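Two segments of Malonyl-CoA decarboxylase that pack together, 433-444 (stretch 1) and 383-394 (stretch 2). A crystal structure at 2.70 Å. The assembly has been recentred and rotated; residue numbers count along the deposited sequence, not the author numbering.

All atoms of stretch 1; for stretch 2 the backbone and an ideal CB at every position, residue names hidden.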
# COMPACT_ATOMS: atom_id res chain seq x y z
N GLN A 433 18.57 28.70 27.31
CA GLN A 433 17.49 29.65 27.56
C GLN A 433 16.11 29.00 27.61
O GLN A 433 15.65 28.47 26.61
CB GLN A 433 17.49 30.72 26.47
CG GLN A 433 18.85 31.36 26.20
CD GLN A 433 18.84 32.27 24.97
OE1 GLN A 433 19.87 32.87 24.62
NE2 GLN A 433 17.69 32.37 24.30
N ILE A 434 15.44 29.06 28.75
CA ILE A 434 14.12 28.46 28.84
C ILE A 434 13.06 29.35 28.21
O ILE A 434 13.05 30.56 28.43
CB ILE A 434 13.73 28.16 30.29
CG1 ILE A 434 14.62 27.04 30.83
CG2 ILE A 434 12.26 27.77 30.37
CD1 ILE A 434 14.22 26.53 32.18
N ALA A 435 12.17 28.76 27.42
CA ALA A 435 11.13 29.54 26.78
C ALA A 435 9.90 29.57 27.66
O ALA A 435 9.06 28.66 27.64
CB ALA A 435 10.80 28.98 25.40
N ALA A 436 9.81 30.64 28.45
CA ALA A 436 8.70 30.84 29.37
C ALA A 436 8.00 32.14 29.01
O ALA A 436 8.58 33.01 28.37
CB ALA A 436 9.23 30.92 30.79
N ALA A 437 6.74 32.25 29.42
CA ALA A 437 5.94 33.44 29.17
C ALA A 437 6.19 34.42 30.32
O ALA A 437 6.51 34.00 31.43
CB ALA A 437 4.46 33.07 29.13
N SER A 438 6.04 35.72 30.06
CA SER A 438 6.26 36.74 31.10
C SER A 438 5.40 36.43 32.33
O SER A 438 5.89 36.45 33.46
CB SER A 438 5.90 38.13 30.58
OG SER A 438 6.75 38.50 29.51
N ALA A 439 4.13 36.14 32.10
CA ALA A 439 3.21 35.83 33.18
C ALA A 439 3.81 34.87 34.22
O ALA A 439 3.33 34.81 35.35
CB ALA A 439 1.93 35.23 32.60
N VAL A 440 4.85 34.13 33.84
CA VAL A 440 5.46 33.18 34.76
C VAL A 440 6.91 33.55 35.08
O VAL A 440 7.40 33.32 36.18
CB VAL A 440 5.40 31.73 34.18
CG1 VAL A 440 6.26 31.61 32.95
CG2 VAL A 440 5.85 30.73 35.22
N ARG A 441 7.57 34.14 34.09
CA ARG A 441 8.97 34.55 34.21
C ARG A 441 9.06 35.77 35.12
O ARG A 441 10.08 35.97 35.79
CB ARG A 441 9.53 34.86 32.82
CG ARG A 441 11.03 34.70 32.68
CD ARG A 441 11.38 34.40 31.22
NE ARG A 441 10.77 35.36 30.30
CZ ARG A 441 10.73 35.23 28.97
NH1 ARG A 441 11.28 34.17 28.38
NH2 ARG A 441 10.15 36.17 28.23
N LYS A 442 8.01 36.58 35.15
CA LYS A 442 8.02 37.76 36.02
C LYS A 442 7.34 37.42 37.34
O LYS A 442 6.80 38.28 38.02
CB LYS A 442 7.32 38.96 35.34
CG LYS A 442 5.80 38.89 35.19
CD LYS A 442 5.31 40.04 34.30
CE LYS A 442 3.81 39.94 33.99
NZ LYS A 442 3.37 40.84 32.87
N LEU A 443 7.39 36.14 37.70
CA LEU A 443 6.79 35.66 38.92
C LEU A 443 7.87 35.05 39.80
O LEU A 443 7.59 34.50 40.87
CB LEU A 443 5.72 34.62 38.59
CG LEU A 443 4.89 34.02 39.72
CD1 LEU A 443 4.17 35.14 40.47
CD2 LEU A 443 3.89 33.03 39.15
N VAL A 444 9.11 35.15 39.34
CA VAL A 444 10.23 34.59 40.08
C VAL A 444 10.96 35.69 40.81
O VAL A 444 11.07 36.82 40.32
CB VAL A 444 11.26 33.91 39.15
CG1 VAL A 444 10.55 32.97 38.18
CG2 VAL A 444 12.07 34.97 38.40
N UNK A 383 8.70 18.68 26.93
CA UNK A 383 7.99 19.74 26.21
C UNK A 383 8.89 20.93 25.83
O UNK A 383 8.78 21.47 24.72
CB UNK A 383 6.82 20.24 27.06
N UNK A 384 9.78 21.34 26.72
CA UNK A 384 10.65 22.46 26.37
C UNK A 384 11.56 22.05 25.23
O UNK A 384 11.80 22.83 24.31
CB UNK A 384 11.47 22.92 27.58
N UNK A 385 12.07 20.82 25.30
CA UNK A 385 12.94 20.30 24.25
C UNK A 385 12.18 20.14 22.94
O UNK A 385 12.76 20.25 21.86
CB UNK A 385 13.55 18.96 24.67
N UNK A 386 10.88 19.89 23.03
CA UNK A 386 10.08 19.76 21.82
C UNK A 386 9.74 21.13 21.30
O UNK A 386 8.76 21.31 20.58
CB UNK A 386 8.81 18.95 22.08
N UNK A 387 10.54 22.11 21.68
CA UNK A 387 10.33 23.48 21.24
C UNK A 387 9.16 24.24 21.84
O UNK A 387 8.80 25.30 21.35
CB UNK A 387 10.16 23.47 19.72
N UNK A 388 8.56 23.72 22.91
CA UNK A 388 7.44 24.42 23.52
C UNK A 388 7.91 25.54 24.43
O UNK A 388 9.11 25.69 24.70
CB UNK A 388 6.57 23.44 24.31
N UNK A 389 6.92 26.32 24.89
CA UNK A 389 7.08 27.47 25.77
C UNK A 389 6.28 27.21 27.04
O UNK A 389 5.15 26.73 26.97
CB UNK A 389 6.63 28.76 25.09
N UNK A 390 6.86 27.50 28.21
CA UNK A 390 6.14 27.32 29.47
C UNK A 390 5.14 28.49 29.51
O UNK A 390 5.53 29.63 29.73
CB UNK A 390 7.07 27.30 30.68
N UNK A 391 3.86 28.19 29.32
CA UNK A 391 2.84 29.23 29.24
C UNK A 391 1.98 29.59 30.46
O UNK A 391 1.61 30.74 30.62
CB UNK A 391 1.88 28.82 28.12
N UNK A 392 1.66 28.63 31.32
CA UNK A 392 0.86 28.95 32.49
C UNK A 392 0.94 27.90 33.58
O UNK A 392 1.03 26.72 33.29
CB UNK A 392 -0.60 29.14 32.08
N UNK A 393 0.89 28.34 34.83
CA UNK A 393 0.95 27.45 35.98
C UNK A 393 -0.46 27.29 36.51
O UNK A 393 -1.11 28.27 36.84
CB UNK A 393 1.89 27.98 37.06
N UNK A 394 -0.95 26.06 36.60
CA UNK A 394 -2.32 25.84 37.05
C UNK A 394 -2.43 25.34 38.48
O UNK A 394 -2.50 24.14 38.71
CB UNK A 394 -3.01 24.84 36.12

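Position 383 lies in a helical turn, its ideal CB far from stretch 1; the residue is His383. At 384 the backbone is still helical and CA-to-CB points toward stretch 1, yet no atom lies within 5.5 Å of the ideal CB. A short side chain would leave a gap; a longer apolar one could cross it to the methyls of Ile434. Leu384 does so, its CD1 3.7 Å from Ile434 CG2.

Positions 385 and 386 are beyond reach and left open by the contact; they hold Gly385 and Asn386. Position 387 has a phi of 73°, which by itself favours glycine, and Gly387 is found. At 388 CA-to-CB points sideways and the backbone does the touching: the carbonyl O of 388 lies 3.8 Å from Ala435 CB. Many residues would serve; the choice is Ala388.

At 389 the backbone is extended, and the ideal CB sits 3.5 Å from Ala435 O. The small side chains of Ala435 and Ala437 leave room for a long, flexible chain running past them, such as Lys, Arg, Gln or Met. Arg389 takes that path, its CG 4.2 Å from Ala437 N and its NE 4.2 Å from Ala437 CB.

Position 390 is where the backbones bridge. Its N donates to Ala435 O at 2.6 Å, and its O accepts from Ala437 N at 2.9 Å, so any residue but proline could keep both bonds. The ideal CB lies 4.1 Å from Ala436 CA and 4.9 Å from Val440 CG1, which calls for an aliphatic side chain: Val, Ile, Leu or Met. Leu390 packs its CB 4.1 Å from Ala436 CB and brings its CG 4.4 Å from Val440 CG1.

At 391 CA-to-CB points away, with Ala437 CB 5.1 Å from the ideal CB. Stretch 1 offers only a methyl, so polar or small residues would all do. Asp391 turns its end back: OD1 comes 3.8 Å from Ala437 CB and accepts from Arg389 NE at 2.8 Å and from Arg389 NH1 at 2.7 Å, both part of a salt bridge. The pair thus links positions 389 and 391 of one strand, two residues apart, beside the Ala437 methyl.

Position 392 points away and is free of this contact; it is Arg392. At 393 CA-to-CB points toward stretch 1, and the ideal CB of 393 lies 5.2 Å from Val440 CG2, with Leu443 beyond. Leu, Ile or Met would fill that space, and Leu393 places CD1 3.5 Å from Val440 CG2 and 4.3 Å from Leu443 CD2. Position 394 is out of reach; it is Asn394.

Stretch 2, residues 383-394: HLGNGARLDRLN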
# COMPACT_ATOMS: atom_id res chain seq x y z
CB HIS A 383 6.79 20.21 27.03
CG HIS A 383 5.74 19.16 27.22
ND1 HIS A 383 4.88 18.77 26.22
CD2 HIS A 383 5.42 18.40 28.30
CE1 HIS A 383 4.07 17.83 26.68
NE2 HIS A 383 4.38 17.59 27.94
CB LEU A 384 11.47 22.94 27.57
CG LEU A 384 10.67 23.52 28.74
CD1 LEU A 384 11.64 24.14 29.74
CD2 LEU A 384 9.66 24.56 28.26
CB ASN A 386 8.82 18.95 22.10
CG ASN A 386 9.00 17.47 21.83
OD1 ASN A 386 8.77 17.01 20.71
ND2 ASN A 386 9.45 16.73 22.83
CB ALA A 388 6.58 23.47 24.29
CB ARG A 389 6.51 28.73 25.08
CG ARG A 389 6.29 29.95 25.99
CD ARG A 389 5.78 31.17 25.20
NE ARG A 389 4.32 31.32 25.26
CZ ARG A 389 3.59 31.91 24.31
NH1 ARG A 389 2.27 32.01 24.44
NH2 ARG A 389 4.17 32.38 23.21
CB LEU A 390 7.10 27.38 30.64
CG LEU A 390 6.43 27.34 32.01
CD1 LEU A 390 5.49 26.14 32.12
CD2 LEU A 390 7.52 27.29 33.08
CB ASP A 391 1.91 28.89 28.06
CG ASP A 391 1.32 30.12 27.41
OD1 ASP A 391 2.10 31.00 26.97
OD2 ASP A 391 0.07 30.21 27.31
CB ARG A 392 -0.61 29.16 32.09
CG ARG A 392 -1.61 28.57 33.09
CD ARG A 392 -2.89 29.37 33.13
NE ARG A 392 -3.41 29.64 31.80
CZ ARG A 392 -4.29 28.88 31.15
NH1 ARG A 392 -4.70 29.23 29.93
NH2 ARG A 392 -4.78 27.78 31.73
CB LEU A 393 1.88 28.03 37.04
CG LEU A 393 3.25 28.49 36.54
CD1 LEU A 393 4.11 28.94 37.71
CD2 LEU A 393 3.93 27.35 35.82
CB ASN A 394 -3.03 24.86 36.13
CG ASN A 394 -3.08 25.35 34.70
OD1 ASN A 394 -3.65 26.40 34.41
ND2 ASN A 394 -2.47 24.59 33.79
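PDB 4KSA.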